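Local coordinates for protein 401aa long hypothetical glucose-1-phosphate thymidylyltransferase (Sulfolobus tokodaii, PDB 2GGQ) that makes sugar nucleotides from sugar 1-phosphates and nucleoside triphosphates, and is a bifunctional enzyme in the synthesis of UDP-N-acetylglucosamine and UDP-N-acetylgalactosamine, at residues K31-Y36 against D99-N104; W221-L226 against K244-E249. All coordinates share one frame; numbering follows the deposited sequence.

Overall arrangement
Interaction 1 lies in the nucleotidyltransferase part of the chain, about 8 Å from the chain centre, and all its touching residues are buried. Interaction 2 is about 17 Å from that centre and partly exposed, where the last turn of helix 212-225 meets the parallel beta-helix of hexapeptide repeats. The chemistry follows the place: leucine and aromatic packing in the first, a lysine bonded to helix-end carbonyls beside a small apolar touch in the second. The two are neighbours, centres 16 Å apart. F101 and S103 of 99-104 pack on W221, while L226 reaches F101 and Y36, so the two contacts are joined by direct packing.

Interaction 1: K31-Y36 against D99-N104; sequences KPLIEY and DLFFSN
Y36 and F101 form the aromatic half of this contact, a T-shaped pair with ring planes at 80° and centroids 5.4 Å apart. F101 supplies the edge: its CE1 comes over one face of the tyrosine, toward the rim, and lies 3.9 Å from Y36 CD2. The opposite face of Y36 is taken by the aliphatic end of K31, whose CE lies above the ring near its rim, so the tyrosine is sandwiched between a lysine chain and a phenylalanine edge. With CG anti to the carbonyl carbon (chi1 -71°), Y36 stands off the first turn of helix 33-43 toward strand 100-102. While K31 CE and F101 CE1 flank its two faces, a hydrogen bond from the hydroxyl to the backbone O of I28 holds the far end of the ring.

The aliphatic half belongs to L33, at the start of the same helix. Its two methyls part over the backbone of D99 and L100: CD2 rests 3.5 Å from D99 CA, while CD1 lies 3.2 Å from L100 O, a close approach of a methyl to a carbonyl oxygen. That oxygen has a polar partner in Q37 NE2, one turn along the helix. CD1 also packs 4.2 Å from F101 CB, near the plane of the phenylalanine ring.

The polar end of D99 is engaged outside the contact. Its CB points away from 31-36, and OD2 forms a salt bridge with K23; the residue also touches the bound TTP and lies close to R13, a probable nucleotide-binding residue. The arrangement is a helix-on-strand packing in the GT-A-type nucleotidyltransferase fold, where the start of helix 33-43 backs the strand that leaves the edge of the TTP site.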
loop_
_atom_site.group_PDB
_atom_site.type_symbol
_atom_site.label_atom_id
_atom_site.label_comp_id
_atom_site.label_asym_id
_atom_site.label_seq_id
_atom_site.Cartn_x
_atom_site.Cartn_y
_atom_site.Cartn_z
ATOM N N LYS A 31 8.857 -5.621 -4.888
ATOM C CA LYS A 31 9.290 -4.230 -4.936
ATOM C C LYS A 31 8.353 -3.325 -4.149
ATOM O O LYS A 31 7.137 -3.529 -4.138
ATOM C CB LYS A 31 9.368 -3.721 -6.391
ATOM C CG LYS A 31 9.966 -4.744 -7.416
ATOM C CD LYS A 31 10.229 -4.155 -8.828
ATOM C CE LYS A 31 8.999 -3.549 -9.470
ATOM N NZ LYS A 31 9.073 -3.730 -10.976
ATOM N N PRO A 32 8.916 -2.287 -3.513
ATOM C CA PRO A 32 8.078 -1.348 -2.799
ATOM C C PRO A 32 7.262 -0.506 -3.767
ATOM O O PRO A 32 7.664 -0.298 -4.924
ATOM C CB PRO A 32 9.076 -0.489 -2.016
ATOM C CG PRO A 32 10.342 -0.594 -2.749
ATOM C CD PRO A 32 10.339 -1.916 -3.459
ATOM N N LEU A 33 6.121 -0.047 -3.289
ATOM C CA LEU A 33 5.247 0.841 -4.015
ATOM C C LEU A 33 6.006 1.928 -4.789
ATOM O O LEU A 33 5.829 2.102 -6.029
ATOM C CB LEU A 33 4.275 1.493 -3.020
ATOM C CG LEU A 33 3.271 2.531 -3.565
ATOM C CD1 LEU A 33 2.747 2.013 -4.808
ATOM C CD2 LEU A 33 2.151 2.728 -2.537
ATOM N N ILE A 34 6.854 2.650 -4.068
ATOM C CA ILE A 34 7.487 3.819 -4.679
ATOM C C ILE A 34 8.316 3.398 -5.882
ATOM O O ILE A 34 8.401 4.149 -6.852
ATOM C CB ILE A 34 8.301 4.672 -3.657
ATOM C CG1 ILE A 34 8.633 6.060 -4.272
ATOM C CG2 ILE A 34 9.546 3.906 -3.209
ATOM C CD1 ILE A 34 8.916 7.166 -3.255
ATOM N N GLU A 35 8.889 2.187 -5.852
ATOM C CA GLU A 35 9.711 1.705 -6.964
ATOM C C GLU A 35 8.902 1.490 -8.253
ATOM O O GLU A 35 9.414 1.747 -9.359
ATOM C CB GLU A 35 10.595 0.510 -6.504
ATOM C CG GLU A 35 11.147 -0.452 -7.525
ATOM C CD GLU A 35 12.492 -1.111 -7.036
ATOM O OE1 GLU A 35 12.954 -0.791 -5.897
ATOM O OE2 GLU A 35 13.091 -1.911 -7.810
ATOM N N TYR A 36 7.640 1.059 -8.127
ATOM C CA TYR A 36 6.743 1.024 -9.296
ATOM C C TYR A 36 6.500 2.433 -9.876
ATOM O O TYR A 36 6.587 2.628 -11.105
ATOM C CB TYR A 36 5.379 0.394 -8.977
ATOM C CG TYR A 36 5.414 -1.098 -8.733
ATOM C CD1 TYR A 36 5.669 -1.605 -7.464
ATOM C CD2 TYR A 36 5.151 -2.008 -9.769
ATOM C CE1 TYR A 36 5.692 -2.971 -7.224
ATOM C CE2 TYR A 36 5.168 -3.393 -9.528
ATOM C CZ TYR A 36 5.443 -3.863 -8.246
ATOM O OH TYR A 36 5.467 -5.229 -7.974
ATOM N N ASP A 99 1.032 6.970 -2.192
ATOM C CA ASP A 99 0.421 5.684 -1.832
ATOM C C ASP A 99 -0.462 5.071 -2.935
ATOM O O ASP A 99 -1.275 4.160 -2.678
ATOM C CB ASP A 99 -0.368 5.837 -0.534
ATOM C CG ASP A 99 -1.534 6.821 -0.645
ATOM O OD1 ASP A 99 -1.764 7.461 -1.696
ATOM O OD2 ASP A 99 -2.251 6.928 0.362
ATOM N N LEU A 100 -0.265 5.541 -4.168
ATOM C CA LEU A 100 -1.058 5.086 -5.292
ATOM C C LEU A 100 -0.365 3.970 -6.010
ATOM O O LEU A 100 0.803 4.082 -6.361
ATOM C CB LEU A 100 -1.294 6.233 -6.311
ATOM C CG LEU A 100 -1.725 7.610 -5.819
ATOM C CD1 LEU A 100 -1.832 8.584 -7.021
ATOM C CD2 LEU A 100 -3.035 7.497 -5.131
ATOM N N PHE A 101 -1.102 2.901 -6.253
ATOM C CA PHE A 101 -0.697 1.906 -7.186
ATOM C C PHE A 101 -1.658 1.980 -8.347
ATOM O O PHE A 101 -2.862 2.055 -8.154
ATOM C CB PHE A 101 -0.788 0.508 -6.559
ATOM C CG PHE A 101 -0.331 -0.572 -7.476
ATOM C CD1 PHE A 101 1.020 -0.822 -7.646
ATOM C CD2 PHE A 101 -1.256 -1.305 -8.215
ATOM C CE1 PHE A 101 1.451 -1.799 -8.524
ATOM C CE2 PHE A 101 -0.832 -2.287 -9.106
ATOM C CZ PHE A 101 0.516 -2.524 -9.266
ATOM N N PHE A 102 -1.114 1.897 -9.550
ATOM C CA PHE A 102 -1.907 1.808 -10.774
ATOM C C PHE A 102 -1.171 0.927 -11.782
ATOM O O PHE A 102 0.012 0.652 -11.639
ATOM C CB PHE A 102 -2.230 3.205 -11.307
ATOM C CG PHE A 102 -1.064 4.119 -11.321
ATOM C CD1 PHE A 102 -0.275 4.221 -12.446
ATOM C CD2 PHE A 102 -0.740 4.873 -10.201
ATOM C CE1 PHE A 102 0.808 5.068 -12.459
ATOM C CE2 PHE A 102 0.348 5.701 -10.215
ATOM C CZ PHE A 102 1.118 5.797 -11.343
ATOM N N SER A 103 -1.893 0.434 -12.768
ATOM C CA SER A 103 -1.433 -0.731 -13.524
ATOM C C SER A 103 -0.396 -0.453 -14.605
ATOM O O SER A 103 0.287 -1.383 -15.070
ATOM C CB SER A 103 -2.631 -1.418 -14.161
ATOM O OG SER A 103 -3.218 -0.560 -15.105
ATOM N N ASN A 104 -0.310 0.809 -15.027
ATOM C CA ASN A 104 0.553 1.198 -16.147
ATOM C C ASN A 104 0.817 2.709 -16.181
ATOM O O ASN A 104 0.129 3.484 -15.521
ATOM C CB ASN A 104 -0.028 0.723 -17.498
ATOM C CG ASN A 104 -1.446 1.211 -17.729
ATOM O OD1 ASN A 104 -1.737 2.412 -17.613
ATOM N ND2 ASN A 104 -2.349 0.277 -18.072
#

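Interaction 2: W221-L226 against K244-E249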
loop_
_atom_site.group_PDB
_atom_site.type_symbol
_atom_site.label_atom_id
_atom_site.label_comp_id
_atom_site.label_asym_id
_atom_site.label_seq_id
_atom_site.Cartn_x
_atom_site.Cartn_y
_atom_site.Cartn_z
ATOM N N TRP A 221 -3.761 -8.282 -7.052
ATOM C CA TRP A 221 -3.809 -7.770 -8.449
ATOM C C TRP A 221 -2.484 -7.950 -9.165
ATOM O O TRP A 221 -2.444 -8.482 -10.285
ATOM C CB TRP A 221 -4.273 -6.302 -8.505
ATOM C CG TRP A 221 -4.491 -5.878 -9.947
ATOM C CD1 TRP A 221 -5.645 -5.959 -10.659
ATOM C CD2 TRP A 221 -3.489 -5.405 -10.848
ATOM N NE1 TRP A 221 -5.434 -5.545 -11.968
ATOM C CE2 TRP A 221 -4.118 -5.195 -12.106
ATOM C CE3 TRP A 221 -2.120 -5.147 -10.724
ATOM C CZ2 TRP A 221 -3.428 -4.708 -13.209
ATOM C CZ3 TRP A 221 -1.435 -4.669 -11.811
ATOM C CH2 TRP A 221 -2.091 -4.447 -13.051
ATOM N N ALA A 222 -1.389 -7.513 -8.527
ATOM C CA ALA A 222 -0.070 -7.726 -9.090
ATOM C C ALA A 222 0.281 -9.181 -9.435
ATOM O O ALA A 222 0.881 -9.463 -10.490
ATOM C CB ALA A 222 1.019 -7.106 -8.180
ATOM N N LEU A 223 -0.023 -10.106 -8.526
ATOM C CA LEU A 223 0.210 -11.523 -8.784
ATOM C C LEU A 223 -0.574 -12.051 -10.003
ATOM O O LEU A 223 -0.083 -12.907 -10.752
ATOM C CB LEU A 223 -0.200 -12.344 -7.537
ATOM C CG LEU A 223 0.103 -13.840 -7.483
ATOM C CD1 LEU A 223 1.523 -14.143 -7.964
ATOM C CD2 LEU A 223 -0.158 -14.400 -6.043
ATOM N N ASP A 224 -1.794 -11.577 -10.162
ATOM C CA ASP A 224 -2.641 -12.031 -11.265
ATOM C C ASP A 224 -2.153 -11.402 -12.601
ATOM O O ASP A 224 -2.220 -12.033 -13.664
ATOM C CB ASP A 224 -4.075 -11.604 -11.012
ATOM C CG ASP A 224 -4.820 -12.517 -10.071
ATOM O OD1 ASP A 224 -4.443 -13.705 -9.907
ATOM O OD2 ASP A 224 -5.828 -12.032 -9.540
ATOM N N ASN A 225 -1.600 -10.197 -12.528
ATOM C CA ASN A 225 -1.369 -9.388 -13.739
ATOM C C ASN A 225 0.057 -9.108 -14.170
ATOM O O ASN A 225 0.328 -8.934 -15.382
ATOM C CB ASN A 225 -2.155 -8.092 -13.615
ATOM C CG ASN A 225 -3.648 -8.333 -13.653
ATOM O OD1 ASN A 225 -4.320 -8.352 -12.622
ATOM N ND2 ASN A 225 -4.171 -8.549 -14.846
ATOM N N LEU A 226 0.982 -9.056 -13.214
ATOM C CA LEU A 226 2.314 -8.553 -13.536
ATOM C C LEU A 226 3.393 -9.596 -13.712
ATOM O O LEU A 226 4.466 -9.285 -14.228
ATOM C CB LEU A 226 2.762 -7.453 -12.551
ATOM C CG LEU A 226 1.858 -6.213 -12.472
ATOM C CD1 LEU A 226 2.231 -5.314 -11.290
ATOM C CD2 LEU A 226 1.792 -5.401 -13.784
ATOM N N LYS A 244 -0.387 -21.100 -11.201
ATOM C CA LYS A 244 0.711 -20.170 -11.427
ATOM C C LYS A 244 1.533 -20.032 -10.155
ATOM O O LYS A 244 1.013 -19.667 -9.087
ATOM C CB LYS A 244 0.163 -18.824 -11.873
ATOM C CG LYS A 244 1.151 -17.664 -11.792
ATOM C CD LYS A 244 0.399 -16.325 -11.815
ATOM C CE LYS A 244 0.282 -15.747 -13.199
ATOM N NZ LYS A 244 0.012 -14.272 -13.136
ATOM N N VAL A 245 2.820 -20.331 -10.267
ATOM C CA VAL A 245 3.709 -20.192 -9.140
ATOM C C VAL A 245 4.977 -19.520 -9.603
ATOM O O VAL A 245 5.606 -19.958 -10.573
ATOM C CB VAL A 245 4.042 -21.545 -8.452
ATOM C CG1 VAL A 245 4.887 -21.309 -7.205
ATOM C CG2 VAL A 245 2.741 -22.309 -8.063
ATOM N N ILE A 246 5.347 -18.463 -8.889
ATOM C CA ILE A 246 6.609 -17.781 -9.096
ATOM C C ILE A 246 7.536 -18.185 -7.983
ATOM O O ILE A 246 7.303 -17.867 -6.806
ATOM C CB ILE A 246 6.451 -16.244 -9.115
ATOM C CG1 ILE A 246 5.587 -15.809 -10.305
ATOM C CG2 ILE A 246 7.827 -15.561 -9.215
ATOM C CD1 ILE A 246 4.103 -15.934 -10.069
ATOM N N ILE A 247 8.594 -18.891 -8.349
ATOM C CA ILE A 247 9.640 -19.242 -7.409
ATOM C C ILE A 247 10.855 -18.409 -7.798
ATOM O O ILE A 247 11.399 -18.585 -8.894
ATOM C CB ILE A 247 9.920 -20.760 -7.442
ATOM C CG1 ILE A 247 8.610 -21.524 -7.202
ATOM C CG2 ILE A 247 11.012 -21.145 -6.425
ATOM C CD1 ILE A 247 8.696 -23.038 -7.410
ATOM N N GLU A 248 11.254 -17.486 -6.924
ATOM C CA GLU A 248 12.395 -16.605 -7.207
ATOM C C GLU A 248 13.743 -17.237 -6.856
ATOM O O GLU A 248 13.809 -18.322 -6.269
ATOM C CB GLU A 248 12.227 -15.261 -6.507
ATOM C CG GLU A 248 10.980 -14.513 -6.912
ATOM C CD GLU A 248 11.178 -13.690 -8.184
ATOM O OE1 GLU A 248 11.953 -14.128 -9.077
ATOM O OE2 GLU A 248 10.572 -12.591 -8.272
ATOM N N GLU A 249 14.830 -16.566 -7.232
ATOM C CA GLU A 249 16.146 -17.150 -7.102
ATOM C C GLU A 249 16.505 -17.404 -5.660
ATOM O O GLU A 249 16.132 -16.635 -4.774
ATOM C CB GLU A 249 17.210 -16.261 -7.777
ATOM C CG GLU A 249 17.748 -15.157 -6.926
ATOM C CD GLU A 249 18.778 -14.278 -7.634
ATOM O OE1 GLU A 249 19.382 -14.742 -8.626
ATOM O OE2 GLU A 249 18.973 -13.119 -7.173
#
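The helix end 221-225 and strand 245-247 stand well apart, their nearest CA pairs being D224 to K244 at 8.8 Å and L223 to I246 at 9.0 Å, so side chains must bridge the gap. K244 does most of this work. It leaves the backbone with CG anti to its own N, then bends at chi3 (-94°), which brings the ammonium group to the carbonyls of the last turn. There NZ donates to L223 O at 2.7 Å, lying in the carbonyl plane with a C=O...N angle of 152°. A second, weak bond runs from NZ to D224 O at 3.2 Å. V227 O, just past the helix, also accepts from the same nitrogen, and the methylene CD of K244 passes L223 O at 3.6 Å.

Beside this polar grip, L223 and I246 make a small apolar touch. Their CD1 methyls meet at 3.8 Å, the two side chains running past one another in opposing senses. P262 and Y264 of the next coil pack on L223, and Y264 also touches I246. The CB of D224 points away from the strand; its OD1 is hydrogen-bonded to Y280 OH and stays 5.5 Å from K244 NZ.

A lysine gathering carbonyls at the C-terminal end of a helix meets the negative end of the helix dipole, which probably favours its charge. Chemically, this contact between helix 212-225 and the beginning of the hexapeptide beta-helix therefore combines a lysine held by helix-end carbonyls with a small apolar touch.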